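PDB 3ALJ: 2-methyl-3-hydroxypyridine-5-carboxylic acid oxygenase from Mesorhizobium loti, which probably catalyses the FAD-dependent, oxygen-consuming ring opening of 2-methyl-3-hydroxypyridine-5-carboxylic acid, a step in the breakdown of vitamin B6. Local coordinates for residues A51-H57 with P100-R106; D71-S76 with H108-A112. One frame throughout, in Å; residues are numbered along the deposited sequence. Where two conformers were deposited one is given.

Interaction 1: residues A51-H57 with P100-R106. With FAD (flavin-adenine dinucleotide), chain B.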
# COMPACT_ATOMS: atom_id res chain seq x y z
N ALA A 51 -4.26 5.14 8.07
CA ALA A 51 -3.34 6.15 8.72
C ALA A 51 -2.10 6.58 7.92
O ALA A 51 -2.06 7.64 7.36
CB ALA A 51 -2.95 5.72 10.13
N GLY A 52 -1.11 5.70 7.89
CA GLY A 52 0.21 6.03 7.26
C GLY A 52 0.65 5.02 6.25
O GLY A 52 0.07 3.89 6.23
N ILE A 53 1.71 5.37 5.44
CA ILE A 53 2.16 4.42 4.47
C ILE A 53 3.59 4.77 4.13
O ILE A 53 3.97 5.92 4.11
CB ILE A 53 1.24 4.40 3.22
CG1 ILE A 53 1.57 3.17 2.31
CG2 ILE A 53 1.27 5.71 2.39
CD1 ILE A 53 0.47 3.07 1.21
N TYR A 54 4.38 3.71 3.91
CA TYR A 54 5.73 3.85 3.32
C TYR A 54 5.73 3.63 1.81
O TYR A 54 5.10 2.64 1.33
CB TYR A 54 6.68 2.79 3.90
CG TYR A 54 7.13 3.02 5.33
CD1 TYR A 54 6.24 3.22 6.40
CD2 TYR A 54 8.48 2.96 5.62
CE1 TYR A 54 6.69 3.44 7.67
CE2 TYR A 54 8.98 3.09 6.92
CZ TYR A 54 8.07 3.36 7.95
OH TYR A 54 8.51 3.55 9.23
N LEU A 55 6.44 4.43 1.03
CA LEU A 55 6.74 4.15 -0.36
C LEU A 55 8.23 4.09 -0.51
O LEU A 55 8.95 4.65 0.31
CB LEU A 55 6.17 5.20 -1.35
CG LEU A 55 4.58 5.29 -1.37
CD1 LEU A 55 4.27 6.28 -2.47
CD2 LEU A 55 4.00 3.87 -1.68
N TRP A 56 8.67 3.42 -1.55
CA TRP A 56 10.10 3.30 -1.86
C TRP A 56 10.32 3.78 -3.27
O TRP A 56 9.39 4.14 -3.99
CB TRP A 56 10.55 1.86 -1.74
CG TRP A 56 10.19 1.21 -0.40
CD1 TRP A 56 8.93 0.80 -0.00
CD2 TRP A 56 11.06 0.95 0.72
NE1 TRP A 56 8.95 0.30 1.30
CE2 TRP A 56 10.26 0.39 1.76
CE3 TRP A 56 12.45 1.09 0.90
CZ2 TRP A 56 10.82 -0.02 2.98
CZ3 TRP A 56 12.99 0.71 2.12
CH2 TRP A 56 12.23 0.13 3.13
N HIS A 57 11.57 3.75 -3.74
CA HIS A 57 11.91 4.13 -5.05
C HIS A 57 10.96 3.63 -6.13
O HIS A 57 10.58 4.42 -6.99
CB HIS A 57 13.36 3.53 -5.32
CG HIS A 57 13.78 3.44 -6.76
ND1 HIS A 57 13.73 2.23 -7.43
CD2 HIS A 57 14.20 4.37 -7.65
CE1 HIS A 57 14.14 2.42 -8.68
NE2 HIS A 57 14.44 3.71 -8.85
N PRO A 100 15.90 5.69 -2.70
CA PRO A 100 14.84 6.58 -2.18
C PRO A 100 13.67 5.87 -1.46
O PRO A 100 13.33 4.75 -1.78
CB PRO A 100 14.35 7.22 -3.46
CG PRO A 100 15.61 7.27 -4.40
CD PRO A 100 16.24 5.98 -4.10
N TRP A 101 13.17 6.54 -0.39
CA TRP A 101 11.99 6.04 0.34
C TRP A 101 11.36 7.20 0.99
O TRP A 101 11.92 8.30 1.06
CB TRP A 101 12.38 4.89 1.32
CG TRP A 101 13.36 5.25 2.39
CD1 TRP A 101 14.71 5.62 2.24
CD2 TRP A 101 13.12 5.22 3.81
NE1 TRP A 101 15.28 5.88 3.49
CE2 TRP A 101 14.32 5.62 4.46
CE3 TRP A 101 11.97 4.94 4.64
CZ2 TRP A 101 14.45 5.69 5.85
CZ3 TRP A 101 12.11 4.97 5.96
CH2 TRP A 101 13.29 5.34 6.60
N ARG A 102 10.13 7.00 1.48
CA ARG A 102 9.33 8.14 1.93
C ARG A 102 8.24 7.64 2.80
O ARG A 102 7.63 6.56 2.54
CB ARG A 102 8.66 8.84 0.71
CG ARG A 102 8.34 10.33 0.96
CD ARG A 102 9.69 11.18 1.05
NE ARG A 102 9.35 12.59 1.06
CZ ARG A 102 10.31 13.51 0.98
NH1 ARG A 102 11.60 13.17 1.07
NH2 ARG A 102 10.03 14.77 0.85
N ILE A 103 7.89 8.37 3.86
CA ILE A 103 6.76 8.07 4.76
C ILE A 103 5.79 9.23 4.62
O ILE A 103 6.17 10.40 4.49
CB ILE A 103 7.19 7.97 6.20
CG1 ILE A 103 8.30 6.89 6.32
CG2 ILE A 103 6.04 7.60 7.09
CD1 ILE A 103 8.87 6.81 7.73
N MET A 104 4.49 8.87 4.62
CA MET A 104 3.43 9.92 4.45
C MET A 104 2.16 9.37 5.06
O MET A 104 1.99 8.18 5.24
CB MET A 104 3.19 10.28 2.98
CG MET A 104 2.75 9.00 2.19
SD MET A 104 3.17 9.17 0.41
CE MET A 104 4.98 8.78 0.54
N THR A 105 1.22 10.28 5.23
CA THR A 105 -0.14 9.75 5.58
C THR A 105 -0.78 9.17 4.30
O THR A 105 -0.51 9.60 3.20
CB THR A 105 -1.03 10.86 6.25
OG1 THR A 105 -1.39 11.84 5.26
CG2 THR A 105 -0.35 11.54 7.45
N ARG A 106 -1.69 8.24 4.59
CA ARG A 106 -2.49 7.69 3.52
C ARG A 106 -3.29 8.76 2.79
O ARG A 106 -3.39 8.73 1.56
CB ARG A 106 -3.46 6.62 4.10
CG ARG A 106 -2.57 5.43 4.37
CD ARG A 106 -3.11 4.19 4.15
NE ARG A 106 -2.19 3.05 4.37
CZ ARG A 106 -2.25 1.92 3.66
NH1 ARG A 106 -3.07 1.81 2.67
NH2 ARG A 106 -1.45 0.95 4.00
PA FAD B . -7.50 -0.62 -1.79
O1A FAD B . -6.53 0.39 -1.28
O2A FAD B . -8.14 -1.50 -0.89
O5B FAD B . -8.59 0.20 -2.60
C5B FAD B . -9.74 -0.47 -3.23
C4B FAD B . -10.72 0.67 -3.38
O4B FAD B . -11.83 0.00 -4.09
C3B FAD B . -11.32 1.17 -2.12
O3B FAD B . -11.40 2.61 -2.11
C2B FAD B . -12.72 0.44 -2.05
O2B FAD B . -13.72 1.20 -1.34
C1B FAD B . -13.13 0.38 -3.48
N9A FAD B . -13.93 -0.75 -3.82
C8A FAD B . -13.97 -2.00 -3.25
N7A FAD B . -14.81 -2.82 -3.91
C5A FAD B . -15.34 -2.06 -4.95
C6A FAD B . -16.18 -2.38 -6.01
N6A FAD B . -16.72 -3.64 -6.12
N1A FAD B . -16.45 -1.40 -6.87
C2A FAD B . -15.97 -0.16 -6.75
N3A FAD B . -15.11 0.22 -5.75
C4A FAD B . -14.79 -0.78 -4.88
N1 FAD B . 1.67 -0.90 1.27
C2 FAD B . 2.72 -0.14 1.02
O2 FAD B . 3.14 0.08 -0.12
N3 FAD B . 3.43 0.43 2.08
C4 FAD B . 3.03 0.26 3.41
O4 FAD B . 3.62 0.94 4.33
C4X FAD B . 1.93 -0.55 3.63
N5 FAD B . 1.55 -0.86 4.99
C5X FAD B . 0.50 -1.73 5.20
C6 FAD B . 0.16 -2.14 6.51
C7 FAD B . -0.92 -2.95 6.73
C7M FAD B . -1.27 -3.36 8.19
C8 FAD B . -1.65 -3.45 5.67
C8M FAD B . -2.85 -4.40 5.88
C9 FAD B . -1.32 -3.06 4.37
C9A FAD B . -0.21 -2.23 4.11
N10 FAD B . 0.19 -1.84 2.75
C10 FAD B . 1.26 -1.06 2.55
C1' FAD B . -0.60 -2.43 1.57
C2' FAD B . -1.58 -1.38 1.06
O2' FAD B . -2.44 -0.97 2.14
C3' FAD B . -2.50 -2.02 -0.00
O3' FAD B . -1.69 -3.00 -0.74
C4' FAD B . -3.02 -1.08 -1.01
O4' FAD B . -3.86 -0.12 -0.30
C5' FAD B . -3.89 -1.75 -2.02
O5' FAD B . -4.37 -0.77 -2.93
P FAD B . -5.56 -1.21 -3.88
O1P FAD B . -5.88 -0.00 -4.66
O2P FAD B . -5.28 -2.49 -4.60
O3P FAD B . -6.76 -1.57 -2.86
O HOH W 1 -0.09 1.19 6.36

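Interaction 2: residues D71-S76 with H108-A112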
# COMPACT_ATOMS: atom_id res chain seq x y z
N ASP A 71 3.75 16.67 -5.61
CA ASP A 71 2.75 16.91 -4.64
C ASP A 71 2.93 15.87 -3.49
O ASP A 71 2.50 16.17 -2.36
CB ASP A 71 1.32 16.71 -5.26
CG ASP A 71 0.73 17.97 -5.86
OD1 ASP A 71 1.38 19.02 -5.88
OD2 ASP A 71 -0.45 17.81 -6.39
N VAL A 72 3.43 14.64 -3.79
CA VAL A 72 3.65 13.70 -2.68
C VAL A 72 4.86 14.12 -1.80
O VAL A 72 4.82 14.05 -0.62
CB VAL A 72 3.82 12.31 -3.30
CG1 VAL A 72 4.33 11.32 -2.27
CG2 VAL A 72 2.43 11.81 -3.82
N LEU A 73 5.96 14.49 -2.52
CA LEU A 73 7.19 14.83 -1.72
C LEU A 73 7.02 16.05 -0.82
O LEU A 73 7.50 16.08 0.30
CB LEU A 73 8.39 15.13 -2.66
CG LEU A 73 8.85 13.91 -3.47
CD1 LEU A 73 10.15 14.31 -4.29
CD2 LEU A 73 9.26 12.72 -2.51
N GLN A 74 6.22 17.05 -1.29
CA GLN A 74 5.86 18.16 -0.41
C GLN A 74 4.98 17.69 0.75
O GLN A 74 3.97 16.99 0.41
CB GLN A 74 5.10 19.15 -1.27
CG GLN A 74 4.63 20.35 -0.48
CD GLN A 74 5.82 21.24 -0.00
OE1 GLN A 74 6.82 21.48 -0.72
NE2 GLN A 74 5.70 21.72 1.21
N GLY A 75 5.32 17.88 1.99
CA GLY A 75 4.48 17.35 3.06
C GLY A 75 4.72 15.87 3.46
O GLY A 75 3.91 15.33 4.22
N SER A 76 5.82 15.27 2.93
CA SER A 76 6.15 13.91 3.40
C SER A 76 7.67 13.89 3.77
O SER A 76 8.33 14.91 3.63
CB SER A 76 5.79 12.88 2.36
OG SER A 76 6.56 13.08 1.15
N HIS A 108 -2.48 11.80 2.46
CA HIS A 108 -1.60 12.62 1.60
C HIS A 108 -1.36 11.98 0.27
O HIS A 108 -1.45 12.64 -0.77
CB HIS A 108 -0.28 12.85 2.40
CG HIS A 108 0.68 13.73 1.68
ND1 HIS A 108 0.52 15.10 1.68
CD2 HIS A 108 1.80 13.45 1.01
CE1 HIS A 108 1.56 15.63 1.02
NE2 HIS A 108 2.37 14.65 0.64
N LEU A 109 -1.11 10.67 0.27
CA LEU A 109 -0.86 10.00 -0.98
C LEU A 109 -2.13 9.95 -1.85
O LEU A 109 -2.13 10.24 -3.03
CB LEU A 109 -0.31 8.59 -0.71
CG LEU A 109 -0.14 7.67 -1.91
CD1 LEU A 109 0.77 8.36 -2.94
CD2 LEU A 109 0.36 6.36 -1.46
N HIS A 110 -3.23 9.55 -1.16
CA HIS A 110 -4.47 9.35 -1.89
C HIS A 110 -4.95 10.72 -2.45
O HIS A 110 -5.33 10.75 -3.64
CB HIS A 110 -5.47 8.66 -0.92
CG HIS A 110 -6.61 8.08 -1.64
ND1 HIS A 110 -7.80 8.74 -1.77
CD2 HIS A 110 -6.75 6.89 -2.28
CE1 HIS A 110 -8.64 7.98 -2.43
NE2 HIS A 110 -8.01 6.86 -2.79
N ASP A 111 -4.80 11.83 -1.72
CA ASP A 111 -5.28 13.11 -2.21
C ASP A 111 -4.41 13.57 -3.37
O ASP A 111 -4.95 14.03 -4.41
CB ASP A 111 -5.32 14.16 -1.07
CG ASP A 111 -6.45 13.92 -0.06
OD1 ASP A 111 -7.25 12.92 -0.12
OD2 ASP A 111 -6.27 14.74 0.91
N ALA A 112 -3.08 13.27 -3.38
CA ALA A 112 -2.28 13.62 -4.52
C ALA A 112 -2.68 12.89 -5.77
O ALA A 112 -2.75 13.53 -6.84
CB ALA A 112 -0.78 13.34 -4.18
O HOH W 2 -0.95 15.51 -7.70

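Interaction 1: residues A51-H57 with P100-R106
With CG beside its backbone N (chi1 -75°) and a bend at chi2, the chain of Arg106 folds back along Gly52, while Ile53, its CG1 trans to the backbone N at -168°, sends CD1 over one face of the Arg106 guanidinium, 3.8 Å from CZ. Arg106 NE, with its partner near the guanidinium plane, donates to Gly52 O at 3.0 Å from above the carbonyl plane. NH1 and NH2 both grip the ribityl hydroxyl O2' of FAD, and a water accepts from NH2 while donating to Gly52 O, so four bonds fix the rotation of the group. Arg106 N adds a nearly straight bond to Ala51 O. From this end, strands 52-56 and 101-105 run on as an antiparallel two-stranded sheet, part of the FAD-binding domain, the strand axes 4.6 Å apart at closest approach. Ile53 and Leu55 make hydrogen-bonded pairs with Met104 and Arg102, leaving the amide and carbonyl of Tyr54 for the flavin: Tyr54 N donates to FAD O4 at 2.9 Å, and FAD N3 donates to Tyr54 O. Both of these bonds to the pyrimidine side of the isoalloxazine come from backbone atoms, and Ile53 CG1 lies 3.3 Å from FAD N3. On the face bearing Tyr54, Ile103 and Trp101, Ile103 CG1 sits over the centre of the phenol ring in a CH-pi contact, 3.8 Å from its centroid, and Trp101 turns its edge to Tyr54 CE2. The hydroxyl of Tyr54 is held by Ser215 and Thr199. On the other face, Ile53 CG2 lies alongside Met104 CG at 3.6 Å, and the bent end of Met104 carries CE across Leu55, where CD1 is 4.0 Å away; Leu109 of helix 106-119 packs against all three side chains.

Interaction 2: residues D71-S76 with H108-A112
His108 NE2 donates to Val72 O at 2.8 Å (N-H...O 151°), the acceptor lying in the plane of the imidazole. CG trans to the backbone N (chi1 -177°) carries the ring out from helix 106-119 to the C-terminal end of helix 69-73, where Gly75 O lies over one ring face. Beside this polar contact, Val72 CG2 packs on Ala112 CB at 3.6 Å and meets Leu109 CD1 at 3.9 Å. Farther out, a water donates to both Asp71 OD2 and Ala112 O. The type II turn from Leu73 to Ser76 brings Ser76 OG back to Val72 O at 2.7 Å, from the opposite face of the carbonyl plane to His108. Gly75 fits this turn with a positive phi of 84°; a side chain there would be jammed against the carbonyl O of Gln74 and would probably crowd the His108 ring. At the start of helix 106-119, Thr105 OG1 caps His108 N. A leucine in place of His108 would probably leave Val72 O with Ser76 as its remaining donor here and remove the polar tie between the turn and helix 106-119. Donation from NE2 implies that this nitrogen carries a proton, and two donors on one carbonyl would satisfy the oxygen where helix 69-73 ends.

How the interactions relate
Interaction 1 is mostly buried and reaches the flavin; interaction 2 lies farther from the centre of the chain, partly buried, with Asp71 and Gln74 at the surface. Both use helix 106-119, which follows directly on strand 101-105: Arg106 at its start serves interaction 1, and His108, Leu109 and Ala112 serve interaction 2. Arg102 also joins them, its NE and NH2 hydrogen-bonding to Ser76 OG and Leu73 O, and Met104 SD packs on Val72 CG1. Thus 71-76 meets both the strand and the helix that follows it. Regular backbone pairing and aromatic and aliphatic packing dominate 51-57 with 100-106, whereas 71-76 with 108-112 relies on one imidazole bond, a small apolar patch and a water bridge.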